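Long-range contacts in FAD:protein FMN transferase (Pseudomonas stutzeri ATCC 14405 = CCUG 16156, PDB 5MGY), which matures the NosR protein required for nitrous oxide reduction, probably by transferring FMN from FAD to a threonine side chain with release of AMP: residues A[53-58]-A[111-116]; A[99-104]-A[149-154]. One frame throughout, in Å; residues are numbered along the deposited sequence.

Overall arrangement
The four segments interleave along the chain in the order 53-58, 99-104, 111-116 and 149-154, so contacts 1 and 2 cross rather than nest. Their centres lie about 12 Å apart, each about 17 Å from the centre of the chain. The short helix 103-108 links them: its first two residues, Glu-103 and Pro-104, belong to contact 2, and the loop that follows it supplies segment 111-116 of contact 1. Glu-103 makes the join physical, since its OE2 packs 3.4 Å from both Thr-55 CB and Pro-113 CG. Together the contacts gather the connections around helices 61-67 and 103-108 near the magnesium site formed by Ser-157, Asp-271 and Thr-275, with contact 2 nearer to Ser-157.

Contact 1. Residues A[53-58]-A[111-116]; sequences LSTYRS and FGPQGR
Pro-113 packs against one face of the Tyr-56 ring, with its CB 3.6 Å from the ring centroid and only 9° off the ring normal, which is the geometry of a CH-pi contact over the face. The same carbon stands near every ring atom, while Pro-113 CA approaches Tyr-56 CE1 at 3.5 Å, and the two side chains cross at about a right angle. Tyr-56 CG sits anti to the carbonyl carbon (chi1 -70°), and this starts the ring on its course toward the proline although the CB itself is not aimed at it. Thr-55 also packs on the proline: its CB points toward the opposing loop, its OG1 comes within 3.7 Å of Pro-113 CG, and its carbonyl O shares Pro-113 CB with the tyrosine ring. Pro-113 and Tyr-56 have the largest shares of the buried surface.

This close part is packing between two irregular inter-helix loops of the ApbE-family chain, the Thr-55 side chain about 11 Å from that of Ser-157, a magnesium ligand. The bond that fixes one loop is local. Just after helix 35-53 ends, Ser-54 OG accepts from Tyr-56 N at 2.9 Å with an N-H...O angle of 148°, an ST turn that sets the backbone from which the tyrosine ring extends. Ser-54 O and Arg-57 O both hydrogen-bond to Ser-60 OG, tying the rest of the loop toward helix 61-67.

The packing thins on the solvent side. Tyr-56 is exposed, and its OH stands 3.7 Å from Gly-112 C and 4.2 Å from Phe-111 O without a bond to either; the Phe-111 ring turns elsewhere and stacks with His-243. Gln-114, also exposed, reaches Thr-55 O only distantly, its NE2 remaining 4.5 Å from that oxygen.

Contact 2. Residues A[99-104]-A[149-154]; sequences DLTLEP and VALQLD
Leu-100 and Asp-154 are joined by the one hydrogen bond between these segments, Asp-154 N to Leu-100 O at 2.9 Å, where two backbones running 115° apart meet with a C=O...N angle of 164°. Two CA-H...O contacts accompany it: Leu-153 CA approaches Leu-100 O at 3.4 Å, and Thr-101 CA approaches Gln-152 O at 3.6 Å.

Among the side chains, Glu-103 CB points at the opposite segment and lies 3.7 Å from Gln-152 CB, the two side chains crossing at about a right angle. Pro-104 CD and Glu-103 CG each lie 3.9 Å from the same Gln-152 CB. Glu-103 CG is anti to the backbone N (chi1 -179°) and its chain bends beyond, bringing the carboxylate onto Thr-55 and Pro-113 and beside that of Asp-154, like charges close together with no hydrogen bond assigned. The other oxygen of Asp-154, OD2, accepts from Asn-156 N. An alanine in place of Glu-103 would probably open a gap beside Gln-152 CB, Thr-55 and Pro-113 and leave Asp-154 without its neighbouring carboxylate. Thr-101 CG2 meets Leu-153 CD2 at 4.0 Å, while Thr-101 N and OG1 both hydrogen-bond to Asp-99 OD2 from one face of its carboxylate, the N-H completing an Asx turn; OG1 is also hydrogen-bonded to Gly-134 N.

Segment 99-104 leads into helix 103-108 and packs against the loop between strand 144-147 and helix 159-173, the Leu-100 side chain about 4 Å from that of the magnesium ligand Ser-157, with Leu-153 on Val-62 and Phe-65 of helix 61-67 and, together with Leu-151, on Leu-138 of strand 138-141.

Contact 1. Residues A[53-58]-A[111-116]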
loop_
_atom_site.group_PDB
_atom_site.type_symbol
_atom_site.label_atom_id
_atom_site.label_comp_id
_atom_site.label_asym_id
_atom_site.label_seq_id
_atom_site.Cartn_x
_atom_site.Cartn_y
_atom_site.Cartn_z
ATOM N N LEU A 53 -9.800 10.961 1.186
ATOM C CA LEU A 53 -9.569 9.791 0.280
ATOM C C LEU A 53 -10.424 8.558 0.491
ATOM O O LEU A 53 -10.443 7.743 -0.374
ATOM C CB LEU A 53 -8.141 9.294 0.393
ATOM C CG LEU A 53 -6.976 10.269 0.359
ATOM C CD1 LEU A 53 -5.698 9.535 0.685
ATOM C CD2 LEU A 53 -6.881 10.896 -1.000
ATOM N N SER A 54 -11.073 8.372 1.633
ATOM C CA SER A 54 -11.916 7.190 1.832
ATOM C C SER A 54 -13.194 7.182 1.008
ATOM O O SER A 54 -14.009 8.070 1.083
ATOM C CB SER A 54 -12.354 7.069 3.258
ATOM O OG SER A 54 -13.095 5.891 3.408
ATOM N N THR A 55 -13.346 6.119 0.254
ATOM C CA THR A 55 -14.587 5.741 -0.381
ATOM C C THR A 55 -15.619 5.140 0.576
ATOM O O THR A 55 -16.710 4.887 0.155
ATOM C CB THR A 55 -14.354 4.730 -1.569
ATOM O OG1 THR A 55 -13.598 3.609 -1.138
ATOM C CG2 THR A 55 -13.582 5.368 -2.679
ATOM N N TYR A 56 -15.284 4.907 1.840
ATOM C CA TYR A 56 -16.236 4.415 2.834
ATOM C C TYR A 56 -16.937 5.480 3.616
ATOM O O TYR A 56 -17.692 5.144 4.512
ATOM C CB TYR A 56 -15.550 3.486 3.791
ATOM C CG TYR A 56 -15.183 2.183 3.111
ATOM C CD1 TYR A 56 -15.916 1.023 3.320
ATOM C CD2 TYR A 56 -14.084 2.099 2.223
ATOM C CE1 TYR A 56 -15.550 -0.172 2.669
ATOM C CE2 TYR A 56 -13.717 0.913 1.578
ATOM C CZ TYR A 56 -14.448 -0.216 1.791
ATOM O OH TYR A 56 -14.109 -1.365 1.115
ATOM N N ARG A 57 -16.725 6.756 3.301
ATOM C CA ARG A 57 -17.652 7.759 3.795
ATOM C C ARG A 57 -18.087 8.696 2.728
ATOM O O ARG A 57 -17.266 9.071 1.903
ATOM C CB ARG A 57 -17.041 8.541 4.925
ATOM C CG ARG A 57 -15.681 9.105 4.657
ATOM C CD ARG A 57 -15.163 9.671 5.961
ATOM N NE ARG A 57 -15.593 11.037 6.213
ATOM C CZ ARG A 57 -15.051 11.831 7.127
ATOM N NH1 ARG A 57 -14.072 11.382 7.890
ATOM N NH2 ARG A 57 -15.475 13.082 7.259
ATOM N N SER A 58 -19.348 9.115 2.813
ATOM C CA SER A 58 -20.005 9.828 1.734
ATOM C C SER A 58 -19.583 11.286 1.588
ATOM O O SER A 58 -19.702 11.871 0.474
ATOM C CB SER A 58 -21.507 9.737 1.916
ATOM O OG SER A 58 -21.823 9.895 3.283
ATOM N N PHE A 111 -16.441 -6.465 -3.806
ATOM C CA PHE A 111 -15.273 -6.248 -2.944
ATOM C C PHE A 111 -15.162 -4.814 -2.423
ATOM O O PHE A 111 -14.192 -4.508 -1.728
ATOM C CB PHE A 111 -13.979 -6.632 -3.689
ATOM C CG PHE A 111 -14.043 -7.979 -4.410
ATOM C CD1 PHE A 111 -14.684 -9.106 -3.856
ATOM C CD2 PHE A 111 -13.419 -8.136 -5.619
ATOM C CE1 PHE A 111 -14.704 -10.334 -4.530
ATOM C CE2 PHE A 111 -13.435 -9.359 -6.289
ATOM C CZ PHE A 111 -14.070 -10.456 -5.755
ATOM N N GLY A 112 -16.132 -3.957 -2.738
ATOM C CA GLY A 112 -15.996 -2.524 -2.515
ATOM C C GLY A 112 -16.827 -2.037 -1.343
ATOM O O GLY A 112 -17.392 -2.834 -0.601
ATOM N N PRO A 113 -16.895 -0.699 -1.144
ATOM C CA PRO A 113 -17.747 -0.067 -0.070
ATOM C C PRO A 113 -19.264 -0.147 -0.219
ATOM O O PRO A 113 -19.967 -0.101 0.783
ATOM C CB PRO A 113 -17.295 1.402 -0.073
ATOM C CG PRO A 113 -16.638 1.607 -1.423
ATOM C CD PRO A 113 -16.024 0.297 -1.809
ATOM N N GLN A 114 -19.736 -0.249 -1.456
ATOM C CA GLN A 114 -21.175 -0.366 -1.776
ATOM C C GLN A 114 -21.388 -1.755 -2.352
ATOM O O GLN A 114 -22.022 -1.950 -3.387
ATOM C CB GLN A 114 -21.596 0.684 -2.814
ATOM C CG GLN A 114 -22.030 2.016 -2.238
ATOM C CD GLN A 114 -20.843 2.857 -1.734
ATOM O OE1 GLN A 114 -20.114 3.502 -2.485
ATOM N NE2 GLN A 114 -20.645 2.833 -0.462
ATOM N N GLY A 115 -20.757 -2.727 -1.739
ATOM C CA GLY A 115 -20.855 -4.062 -2.240
ATOM C C GLY A 115 -21.381 -4.983 -1.170
ATOM O O GLY A 115 -20.851 -5.102 -0.072
ATOM N N ARG A 116 -22.449 -5.662 -1.514
ATOM C CA ARG A 116 -22.967 -6.748 -0.738
ATOM C C ARG A 116 -21.999 -7.922 -0.761
ATOM O O ARG A 116 -21.871 -8.605 0.237
ATOM C CB ARG A 116 -24.334 -7.116 -1.291
ATOM C CG ARG A 116 -24.295 -7.419 -2.755
ATOM C CD ARG A 116 -25.659 -7.244 -3.501
ATOM N NE ARG A 116 -26.692 -8.251 -3.269
ATOM C CZ ARG A 116 -26.669 -9.551 -3.652
ATOM N NH1 ARG A 116 -27.706 -10.300 -3.368
ATOM N NH2 ARG A 116 -25.610 -10.163 -4.236
#

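Contact 2. Residues A[99-104]-A[149-154]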
loop_
_atom_site.group_PDB
_atom_site.type_symbol
_atom_site.label_atom_id
_atom_site.label_comp_id
_atom_site.label_asym_id
_atom_site.label_seq_id
_atom_site.Cartn_x
_atom_site.Cartn_y
_atom_site.Cartn_z
ATOM N N ASP A 99 -3.496 0.566 -10.997
ATOM C CA ASP A 99 -4.618 1.374 -11.472
ATOM C C ASP A 99 -5.495 1.868 -10.283
ATOM O O ASP A 99 -6.147 1.087 -9.542
ATOM C CB ASP A 99 -5.445 0.541 -12.503
ATOM C CG ASP A 99 -6.171 1.407 -13.565
ATOM O OD1 ASP A 99 -6.111 1.079 -14.764
ATOM O OD2 ASP A 99 -6.780 2.433 -13.237
ATOM N N LEU A 100 -5.589 3.173 -10.154
ATOM C CA LEU A 100 -6.551 3.770 -9.188
ATOM C C LEU A 100 -8.059 3.706 -9.550
ATOM O O LEU A 100 -8.874 4.076 -8.714
ATOM C CB LEU A 100 -6.196 5.234 -8.959
ATOM C CG LEU A 100 -4.761 5.457 -8.492
ATOM C CD1 LEU A 100 -4.382 6.905 -8.541
ATOM C CD2 LEU A 100 -4.602 4.953 -7.063
ATOM N N THR A 101 -8.411 3.240 -10.753
ATOM C CA THR A 101 -9.709 3.444 -11.305
ATOM C C THR A 101 -10.511 2.180 -11.337
ATOM O O THR A 101 -11.381 2.014 -12.189
ATOM C CB THR A 101 -9.635 4.052 -12.729
ATOM O OG1 THR A 101 -9.238 3.107 -13.709
ATOM C CG2 THR A 101 -8.667 5.147 -12.771
ATOM N N LEU A 102 -10.304 1.306 -10.376
ATOM C CA LEU A 102 -11.019 0.028 -10.414
ATOM C C LEU A 102 -12.305 0.009 -9.620
ATOM O O LEU A 102 -12.986 -1.015 -9.597
ATOM C CB LEU A 102 -10.094 -1.096 -9.934
ATOM C CG LEU A 102 -9.138 -1.706 -10.967
ATOM C CD1 LEU A 102 -8.781 -0.811 -12.147
ATOM C CD2 LEU A 102 -7.874 -2.116 -10.229
ATOM N N GLU A 103 -12.667 1.120 -8.997
ATOM C CA GLU A 103 -13.810 1.080 -8.080
ATOM C C GLU A 103 -15.100 0.490 -8.674
ATOM O O GLU A 103 -15.794 -0.223 -7.969
ATOM C CB GLU A 103 -14.061 2.466 -7.441
ATOM C CG GLU A 103 -15.214 2.555 -6.440
ATOM C CD GLU A 103 -14.856 2.567 -4.951
ATOM O OE1 GLU A 103 -13.888 1.939 -4.436
ATOM O OE2 GLU A 103 -15.663 3.196 -4.251
ATOM N N PRO A 104 -15.398 0.764 -9.962
ATOM C CA PRO A 104 -16.559 0.134 -10.579
ATOM C C PRO A 104 -16.424 -1.355 -10.746
ATOM O O PRO A 104 -17.432 -2.041 -10.679
ATOM C CB PRO A 104 -16.649 0.803 -11.942
ATOM C CG PRO A 104 -15.911 2.108 -11.775
ATOM C CD PRO A 104 -14.768 1.736 -10.874
ATOM N N VAL A 149 -14.218 9.807 -18.647
ATOM C CA VAL A 149 -15.291 8.832 -18.529
ATOM C C VAL A 149 -15.808 8.883 -17.088
ATOM O O VAL A 149 -15.193 9.512 -16.272
ATOM C CB VAL A 149 -14.784 7.375 -18.871
ATOM C CG1 VAL A 149 -13.982 7.303 -20.182
ATOM C CG2 VAL A 149 -13.978 6.772 -17.743
ATOM N N ALA A 150 -16.875 8.170 -16.743
ATOM C CA ALA A 150 -17.403 8.201 -15.341
ATOM C C ALA A 150 -16.536 7.447 -14.365
ATOM O O ALA A 150 -17.021 6.478 -13.760
ATOM C CB ALA A 150 -18.853 7.660 -15.234
ATOM N N LEU A 151 -15.312 7.932 -14.171
ATOM C CA LEU A 151 -14.331 7.288 -13.259
ATOM C C LEU A 151 -14.720 7.274 -11.789
ATOM O O LEU A 151 -15.229 8.263 -11.231
ATOM C CB LEU A 151 -12.938 7.955 -13.339
ATOM C CG LEU A 151 -12.159 7.826 -14.666
ATOM C CD1 LEU A 151 -10.820 8.538 -14.580
ATOM C CD2 LEU A 151 -11.967 6.386 -15.081
ATOM N N GLN A 152 -14.436 6.157 -11.164
ATOM C CA GLN A 152 -14.479 6.121 -9.725
ATOM C C GLN A 152 -13.105 5.699 -9.187
ATOM O O GLN A 152 -12.588 4.629 -9.527
ATOM C CB GLN A 152 -15.606 5.230 -9.306
ATOM C CG GLN A 152 -16.895 5.686 -9.936
ATOM C CD GLN A 152 -18.090 5.111 -9.195
ATOM O OE1 GLN A 152 -18.365 3.903 -9.261
ATOM N NE2 GLN A 152 -18.792 5.971 -8.450
ATOM N N LEU A 153 -12.522 6.589 -8.387
ATOM C CA LEU A 153 -11.228 6.382 -7.809
ATOM C C LEU A 153 -11.269 5.629 -6.518
ATOM O O LEU A 153 -12.283 5.604 -5.830
ATOM C CB LEU A 153 -10.557 7.715 -7.595
ATOM C CG LEU A 153 -10.412 8.566 -8.874
ATOM C CD1 LEU A 153 -9.545 9.796 -8.628
ATOM C CD2 LEU A 153 -9.877 7.753 -10.021
ATOM N N ASP A 154 -10.163 4.950 -6.242
ATOM C CA ASP A 154 -9.920 4.213 -4.983
ATOM C C ASP A 154 -8.405 4.270 -4.700
ATOM O O ASP A 154 -7.582 3.895 -5.534
ATOM C CB ASP A 154 -10.377 2.742 -5.064
ATOM C CG ASP A 154 -10.365 2.035 -3.699
ATOM O OD1 ASP A 154 -11.360 1.356 -3.287
ATOM O OD2 ASP A 154 -9.361 2.189 -3.007
#